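Local coordinates for toxin coregulated pilin (Vibrio cholerae, PDB 3HRV), which is the major subunit of the toxin-coregulated pilus, a type IV pilus essential for bacterial aggregation and for subsequent colonization of the host small intestine, at residues R93-A102 against P184-S192; A58-L66 against G83-F91. One frame throughout, in Å; residues are numbered along the deposited sequence.

Interaction 1: residues R93-A102 against P184-S192; sequences RNSAANKAFA and PFTVAFGNS
F101 and N191 form an antiparallel hydrogen-bonded pair in the type IV pilin sheet, F101 N giving to N191 O and N191 N to F101 O, both at 3.0 Å, while A102 and G190 form the non-hydrogen-bonded pair that follows. The central strand 185-191, last in the sequence, is thus joined to strand 100-108. At A102–G190 the CA atoms come within 3.9 Å, and A102 CA makes a CA-H...O contact with F189 O. F101 and N191 run side by side, ring and amide planes 33° apart, with N191 CB 3.7 Å from F101 CZ. Their face of the sheet meets helix 24-44: F101 packs on M40 and T41, and N191 ND2 bonds Q37. On the face bearing A102, its methyl meets that of A188. S192 OXT pairs with R45 in a salt bridge, and N191 OD1 accepts from S192 N. R93, where strand 87-93 ends, has CG anti to the backbone N (chi1 176°) and its chain extended as far as NE, which pairs with E144 in a salt bridge. S192 OG has two partners: it accepts from R93 NH1 at 2.9 Å, within the guanidinium plane, and donates to K99 O at 2.7 Å.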
loop_
_atom_site.group_PDB
_atom_site.type_symbol
_atom_site.label_atom_id
_atom_site.label_comp_id
_atom_site.label_asym_id
_atom_site.label_seq_id
_atom_site.Cartn_x
_atom_site.Cartn_y
_atom_site.Cartn_z
ATOM N N ARG A 93 -11.011 -7.609 -6.466
ATOM C CA ARG A 93 -10.949 -6.710 -7.606
ATOM C C ARG A 93 -12.201 -6.975 -8.422
ATOM O O ARG A 93 -12.400 -8.079 -8.929
ATOM C CB ARG A 93 -9.714 -6.954 -8.474
ATOM C CG ARG A 93 -9.712 -6.064 -9.710
ATOM C CD ARG A 93 -8.498 -6.246 -10.600
ATOM N NE ARG A 93 -8.620 -5.421 -11.801
ATOM C CZ ARG A 93 -7.662 -5.264 -12.709
ATOM N NH1 ARG A 93 -6.495 -5.872 -12.561
ATOM N NH2 ARG A 93 -7.878 -4.504 -13.775
ATOM N N ASN A 94 -13.052 -5.964 -8.531
ATOM C CA ASN A 94 -14.295 -6.094 -9.278
ATOM C C ASN A 94 -15.146 -7.198 -8.655
ATOM O O ASN A 94 -15.781 -7.984 -9.358
ATOM C CB ASN A 94 -13.993 -6.409 -10.745
ATOM C CG ASN A 94 -15.120 -6.008 -11.671
ATOM O OD1 ASN A 94 -15.838 -5.044 -11.405
ATOM N ND2 ASN A 94 -15.284 -6.746 -12.762
ATOM N N SER A 95 -15.136 -7.245 -7.323
ATOM C CA SER A 95 -15.901 -8.213 -6.539
ATOM C C SER A 95 -15.337 -9.632 -6.490
ATOM O O SER A 95 -15.842 -10.473 -5.746
ATOM C CB SER A 95 -17.351 -8.256 -7.027
ATOM O OG SER A 95 -18.140 -7.314 -6.321
ATOM N N ALA A 96 -14.301 -9.902 -7.275
ATOM C CA ALA A 96 -13.685 -11.226 -7.284
ATOM C C ALA A 96 -12.623 -11.251 -6.190
ATOM O O ALA A 96 -11.724 -10.417 -6.178
ATOM C CB ALA A 96 -13.053 -11.503 -8.640
ATOM N N ALA A 97 -12.729 -12.210 -5.278
ATOM C CA ALA A 97 -11.790 -12.321 -4.166
ATOM C C ALA A 97 -10.342 -12.600 -4.560
ATOM O O ALA A 97 -10.066 -13.345 -5.501
ATOM C CB ALA A 97 -12.267 -13.396 -3.194
ATOM N N ASN A 98 -9.427 -11.983 -3.817
ATOM C CA ASN A 98 -7.989 -12.154 -4.002
ATOM C C ASN A 98 -7.462 -11.960 -5.418
ATOM O O ASN A 98 -6.573 -12.691 -5.868
ATOM C CB ASN A 98 -7.583 -13.529 -3.474
ATOM C CG ASN A 98 -8.067 -13.764 -2.061
ATOM O OD1 ASN A 98 -7.896 -12.911 -1.189
ATOM N ND2 ASN A 98 -8.680 -14.918 -1.825
ATOM N N LYS A 99 -7.995 -10.962 -6.110
ATOM C CA LYS A 99 -7.568 -10.665 -7.470
ATOM C C LYS A 99 -6.589 -9.495 -7.487
ATOM O O LYS A 99 -6.150 -9.051 -8.548
ATOM C CB LYS A 99 -8.780 -10.351 -8.348
ATOM C CG LYS A 99 -9.626 -11.563 -8.699
ATOM C CD LYS A 99 -8.855 -12.541 -9.566
ATOM C CE LYS A 99 -9.770 -13.615 -10.130
ATOM N NZ LYS A 99 -9.009 -14.811 -10.580
ATOM N N ALA A 100 -6.258 -8.994 -6.301
ATOM C CA ALA A 100 -5.316 -7.887 -6.163
ATOM C C ALA A 100 -4.608 -8.030 -4.823
ATOM O O ALA A 100 -4.987 -8.856 -3.999
ATOM C CB ALA A 100 -6.055 -6.548 -6.224
ATOM N N PHE A 101 -3.565 -7.235 -4.612
ATOM C CA PHE A 101 -2.839 -7.279 -3.350
ATOM C C PHE A 101 -2.433 -5.872 -2.964
ATOM O O PHE A 101 -2.345 -4.990 -3.810
ATOM C CB PHE A 101 -1.587 -8.163 -3.466
ATOM C CG PHE A 101 -0.495 -7.566 -4.309
ATOM C CD1 PHE A 101 0.511 -6.801 -3.726
ATOM C CD2 PHE A 101 -0.485 -7.747 -5.689
ATOM C CE1 PHE A 101 1.509 -6.223 -4.505
ATOM C CE2 PHE A 101 0.509 -7.174 -6.481
ATOM C CZ PHE A 101 1.508 -6.409 -5.887
ATOM N N ALA A 102 -2.193 -5.665 -1.676
ATOM C CA ALA A 102 -1.779 -4.358 -1.193
ATOM C C ALA A 102 -0.679 -4.528 -0.154
ATOM O O ALA A 102 -0.766 -5.385 0.727
ATOM C CB ALA A 102 -2.965 -3.615 -0.583
ATOM N N PRO A 184 -0.905 7.057 14.254
ATOM C CA PRO A 184 -0.131 6.641 13.084
ATOM C C PRO A 184 -1.003 6.271 11.895
ATOM O O PRO A 184 -2.139 5.815 12.051
ATOM C CB PRO A 184 0.642 5.437 13.604
ATOM C CG PRO A 184 -0.373 4.786 14.485
ATOM C CD PRO A 184 -0.956 5.968 15.248
ATOM N N PHE A 185 -0.459 6.469 10.704
ATOM C CA PHE A 185 -1.177 6.134 9.491
ATOM C C PHE A 185 -0.588 4.884 8.874
ATOM O O PHE A 185 0.593 4.584 9.051
ATOM C CB PHE A 185 -1.072 7.255 8.459
ATOM C CG PHE A 185 -1.647 8.556 8.914
ATOM C CD1 PHE A 185 -0.894 9.435 9.686
ATOM C CD2 PHE A 185 -2.953 8.899 8.585
ATOM C CE1 PHE A 185 -1.434 10.641 10.124
ATOM C CE2 PHE A 185 -3.504 10.101 9.018
ATOM C CZ PHE A 185 -2.744 10.972 9.789
ATOM N N THR A 186 -1.429 4.151 8.158
ATOM C CA THR A 186 -0.988 2.966 7.446
ATOM C C THR A 186 -1.437 3.204 6.020
ATOM O O THR A 186 -2.600 3.518 5.776
ATOM C CB THR A 186 -1.654 1.673 7.952
ATOM O OG1 THR A 186 -1.309 1.451 9.324
ATOM C CG2 THR A 186 -1.170 0.484 7.127
ATOM N N VAL A 187 -0.514 3.081 5.080
ATOM C CA VAL A 187 -0.860 3.273 3.685
ATOM C C VAL A 187 -0.786 1.934 2.976
ATOM O O VAL A 187 0.192 1.197 3.106
ATOM C CB VAL A 187 0.090 4.264 2.987
ATOM C CG1 VAL A 187 -0.331 4.448 1.535
ATOM C CG2 VAL A 187 0.073 5.600 3.718
ATOM N N ALA A 188 -1.846 1.611 2.246
ATOM C CA ALA A 188 -1.902 0.368 1.499
ATOM C C ALA A 188 -1.638 0.694 0.037
ATOM O O ALA A 188 -2.396 1.438 -0.586
ATOM C CB ALA A 188 -3.275 -0.273 1.654
ATOM N N PHE A 189 -0.542 0.162 -0.496
ATOM C CA PHE A 189 -0.178 0.377 -1.889
ATOM C C PHE A 189 -0.567 -0.891 -2.626
ATOM O O PHE A 189 -0.002 -1.960 -2.388
ATOM C CB PHE A 189 1.325 0.640 -2.009
ATOM C CG PHE A 189 1.772 1.904 -1.329
ATOM C CD1 PHE A 189 2.227 1.882 -0.013
ATOM C CD2 PHE A 189 1.710 3.122 -1.997
ATOM C CE1 PHE A 189 2.618 3.059 0.629
ATOM C CE2 PHE A 189 2.096 4.306 -1.367
ATOM C CZ PHE A 189 2.551 4.272 -0.051
ATOM N N GLY A 190 -1.548 -0.780 -3.512
ATOM C CA GLY A 190 -2.005 -1.965 -4.207
ATOM C C GLY A 190 -1.746 -2.057 -5.690
ATOM O O GLY A 190 -1.589 -1.051 -6.388
ATOM N N ASN A 191 -1.694 -3.295 -6.161
ATOM C CA ASN A 191 -1.495 -3.577 -7.570
ATOM C C ASN A 191 -2.251 -4.866 -7.876
ATOM O O ASN A 191 -2.763 -5.526 -6.968
ATOM C CB ASN A 191 -0.009 -3.747 -7.891
ATOM C CG ASN A 191 0.318 -3.359 -9.318
ATOM O OD1 ASN A 191 -0.570 -3.273 -10.163
ATOM N ND2 ASN A 191 1.596 -3.128 -9.594
ATOM N N SER A 192 -2.315 -5.217 -9.155
ATOM C CA SER A 192 -3.019 -6.412 -9.596
ATOM C C SER A 192 -2.349 -6.955 -10.852
ATOM O O SER A 192 -2.083 -8.171 -10.897
ATOM C CB SER A 192 -4.483 -6.066 -9.883
ATOM O OG SER A 192 -5.218 -7.193 -10.329
ATOM O OXT SER A 192 -2.112 -6.151 -11.777
#

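Interaction 2: residues A58-L66 against G83-F91; sequences AATQLANGL and GTAMGIFSF
The F89 ring carries the A59 methyl over one face: A59 CB stands 3.6 Å from the F89 ring centroid and 14° off the ring normal, a CH-pi contact that reaches all six ring carbons. With chi1 at -79°, F89 CG lies beside its own backbone N, and although CB sets out away from the helix, the ring turns back beneath A59. The ring also touches T53 and L140. Close by, the backbones meet directly. I88 N donates to A59 O at 3.0 Å from above the carbonyl plane, while A63 N, in the ordinary helical bond, comes to the same oxygen from the opposite face; one acceptor thus serves both helix and strand. G87, having no side chain, probably lets the strand come this near, its CA 3.7 Å from A59 O.

I88 has the largest buried share of any residue in the contact. Its CG2 meets L62 CD2 at 3.7 Å, the two side chains crossing at about a right angle, whereas CD1, extended beyond CG1, presses on L66 CD1 at 3.4 Å, tighter than usual van der Waals contact. A63 CB lies between I88 CD1 and the A85 methyl, and N64 OD1 rests against A85 CB. M86 O and I88 O, both buried here, have no polar partner. I88 also packs on V36 and M40 of helix 24-44.

The axes of helix 58-66 and strand 87-91 run at 110° to each other, joined by small residues and one backbone bond. Helix 56-68 thus lies against outermost strand 87-93, in the region between the N-terminal helix and the sheet, the alpha-beta loop of type IV pilins.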
loop_
_atom_site.group_PDB
_atom_site.type_symbol
_atom_site.label_atom_id
_atom_site.label_comp_id
_atom_site.label_asym_id
_atom_site.label_seq_id
_atom_site.Cartn_x
_atom_site.Cartn_y
_atom_site.Cartn_z
ATOM N N ALA A 58 -1.592 -12.966 8.970
ATOM C CA ALA A 58 -1.420 -13.678 7.709
ATOM C C ALA A 58 -0.687 -12.792 6.709
ATOM O O ALA A 58 0.120 -13.274 5.915
ATOM C CB ALA A 58 -2.777 -14.085 7.145
ATOM N N ALA A 59 -0.967 -11.396 6.750
ATOM C CA ALA A 59 -0.334 -10.448 5.839
ATOM C C ALA A 59 1.161 -10.326 6.124
ATOM O O ALA A 59 1.973 -10.222 5.202
ATOM C CB ALA A 59 -1.011 -9.082 5.955
ATOM N N THR A 60 1.620 -10.277 7.367
ATOM C CA THR A 60 3.024 -10.149 7.724
ATOM C C THR A 60 3.718 -11.491 7.516
ATOM O O THR A 60 4.855 -11.544 7.043
ATOM C CB THR A 60 3.178 -9.707 9.192
ATOM O OG1 THR A 60 2.559 -10.682 10.040
ATOM C CG2 THR A 60 2.523 -8.351 9.420
ATOM N N GLN A 61 2.948 -12.657 7.622
ATOM C CA GLN A 61 3.520 -13.958 7.299
ATOM C C GLN A 61 3.820 -14.067 5.806
ATOM O O GLN A 61 4.821 -14.661 5.410
ATOM C CB GLN A 61 2.561 -15.072 7.715
ATOM C CG GLN A 61 2.680 -15.474 9.175
ATOM C CD GLN A 61 1.340 -15.842 9.774
ATOM O OE1 GLN A 61 0.397 -16.175 9.057
ATOM N NE2 GLN A 61 1.250 -15.784 11.094
ATOM N N LEU A 62 2.951 -13.500 4.975
ATOM C CA LEU A 62 3.168 -13.548 3.535
ATOM C C LEU A 62 4.439 -12.778 3.188
ATOM O O LEU A 62 5.259 -13.239 2.392
ATOM C CB LEU A 62 1.959 -12.960 2.798
ATOM C CG LEU A 62 2.044 -12.847 1.271
ATOM C CD1 LEU A 62 2.447 -14.184 0.656
ATOM C CD2 LEU A 62 0.687 -12.396 0.739
ATOM N N ALA A 63 4.604 -11.607 3.796
ATOM C CA ALA A 63 5.790 -10.799 3.561
ATOM C C ALA A 63 7.031 -11.591 3.968
ATOM O O ALA A 63 8.004 -11.666 3.216
ATOM C CB ALA A 63 5.705 -9.498 4.358
ATOM N N ASN A 64 7.000 -12.189 5.153
ATOM C CA ASN A 64 8.143 -12.974 5.607
ATOM C C ASN A 64 8.356 -14.202 4.728
ATOM O O ASN A 64 9.481 -14.687 4.600
ATOM C CB ASN A 64 7.967 -13.389 7.070
ATOM C CG ASN A 64 8.107 -12.218 8.023
ATOM O OD1 ASN A 64 8.944 -11.340 7.824
ATOM N ND2 ASN A 64 7.296 -12.207 9.073
ATOM N N GLY A 65 7.279 -14.693 4.120
ATOM C CA GLY A 65 7.384 -15.849 3.247
ATOM C C GLY A 65 8.160 -15.518 1.987
ATOM O O GLY A 65 8.924 -16.346 1.482
ATOM N N LEU A 66 7.968 -14.310 1.464
ATOM C CA LEU A 66 8.684 -13.892 0.264
ATOM C C LEU A 66 10.172 -13.894 0.576
ATOM O O LEU A 66 10.993 -14.212 -0.279
ATOM C CB LEU A 66 8.258 -12.485 -0.172
ATOM C CG LEU A 66 6.826 -12.301 -0.682
ATOM C CD1 LEU A 66 6.609 -10.843 -1.049
ATOM C CD2 LEU A 66 6.584 -13.185 -1.890
ATOM N N GLY A 83 10.617 -1.168 11.565
ATOM C CA GLY A 83 11.609 -2.202 11.782
ATOM C C GLY A 83 11.005 -3.592 11.686
ATOM O O GLY A 83 11.699 -4.593 11.857
ATOM N N THR A 84 9.703 -3.656 11.428
ATOM C CA THR A 84 9.027 -4.938 11.291
ATOM C C THR A 84 8.600 -5.101 9.839
ATOM O O THR A 84 8.703 -4.169 9.043
ATOM C CB THR A 84 7.786 -5.043 12.205
ATOM O OG1 THR A 84 7.000 -3.854 12.084
ATOM C CG2 THR A 84 8.205 -5.231 13.658
ATOM N N ALA A 85 8.118 -6.287 9.496
ATOM C CA ALA A 85 7.708 -6.562 8.130
ATOM C C ALA A 85 6.486 -5.769 7.691
ATOM O O ALA A 85 5.574 -5.519 8.478
ATOM C CB ALA A 85 7.433 -8.053 7.969
ATOM N N MET A 86 6.485 -5.348 6.431
ATOM C CA MET A 86 5.330 -4.652 5.902
ATOM C C MET A 86 4.356 -5.803 5.723
ATOM O O MET A 86 4.754 -7.001 5.713
ATOM C CB MET A 86 5.638 -4.019 4.543
ATOM C CG MET A 86 6.723 -2.955 4.579
ATOM S SD MET A 86 7.020 -2.211 2.961
ATOM C CE MET A 86 8.031 -3.470 2.179
ATOM N N GLY A 87 3.065 -5.518 5.740
ATOM C CA GLY A 87 2.111 -6.588 5.551
ATOM C C GLY A 87 1.708 -6.631 4.092
ATOM O O GLY A 87 1.802 -5.624 3.394
ATOM N N ILE A 88 1.296 -7.801 3.618
ATOM C CA ILE A 88 0.839 -7.929 2.242
ATOM C C ILE A 88 -0.529 -8.586 2.303
ATOM O O ILE A 88 -0.653 -9.741 2.715
ATOM C CB ILE A 88 1.784 -8.798 1.384
ATOM C CG1 ILE A 88 3.194 -8.199 1.393
ATOM C CG2 ILE A 88 1.260 -8.866 -0.055
ATOM C CD1 ILE A 88 4.219 -9.047 0.670
ATOM N N PHE A 89 -1.552 -7.829 1.918
ATOM C CA PHE A 89 -2.925 -8.314 1.921
ATOM C C PHE A 89 -3.416 -8.600 0.516
ATOM O O PHE A 89 -3.182 -7.820 -0.405
ATOM C CB PHE A 89 -3.886 -7.274 2.506
ATOM C CG PHE A 89 -3.893 -7.199 4.003
ATOM C CD1 PHE A 89 -3.029 -6.342 4.675
ATOM C CD2 PHE A 89 -4.797 -7.955 4.738
ATOM C CE1 PHE A 89 -3.071 -6.238 6.066
ATOM C CE2 PHE A 89 -4.847 -7.859 6.126
ATOM C CZ PHE A 89 -3.984 -6.998 6.791
ATOM N N SER A 90 -4.107 -9.718 0.354
ATOM C CA SER A 90 -4.694 -10.035 -0.932
ATOM C C SER A 90 -6.128 -9.545 -0.756
ATOM O O SER A 90 -6.731 -9.768 0.293
ATOM C CB SER A 90 -4.679 -11.544 -1.174
ATOM O OG SER A 90 -3.389 -11.984 -1.551
ATOM N N PHE A 91 -6.664 -8.839 -1.745
ATOM C CA PHE A 91 -8.036 -8.364 -1.621
ATOM C C PHE A 91 -8.787 -8.441 -2.946
ATOM O O PHE A 91 -8.203 -8.734 -3.986
ATOM C CB PHE A 91 -8.080 -6.957 -0.976
ATOM C CG PHE A 91 -7.538 -5.840 -1.826
ATOM C CD1 PHE A 91 -8.357 -4.766 -2.166
ATOM C CD2 PHE A 91 -6.204 -5.811 -2.223
ATOM C CE1 PHE A 91 -7.862 -3.679 -2.882
ATOM C CE2 PHE A 91 -5.699 -4.725 -2.942
ATOM C CZ PHE A 91 -6.530 -3.657 -3.271
#

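Interactions 1 and 2 meet in one antiparallel sheet, their centres 13 Å apart. Strand 87-93 carries the helix contact of interaction 2 and then turns through residues 93-99 into strand 100-108, which brings in the C-terminal strand of interaction 1. Probable hydrogen bonds join the two contacts: A102 N to F89 O at 2.7 Å and F91 N to A100 O at 2.8 Å. K99 and A100 both face F91, a classic beta bulge at this corner. Helix 24-44 is shared, with M40 touching both I88 and F101. Each contact also has a bound glycerol nearby, probably from the crystallisation liquor, hydrogen-bonded by N191 ND2 and A85 N respectively.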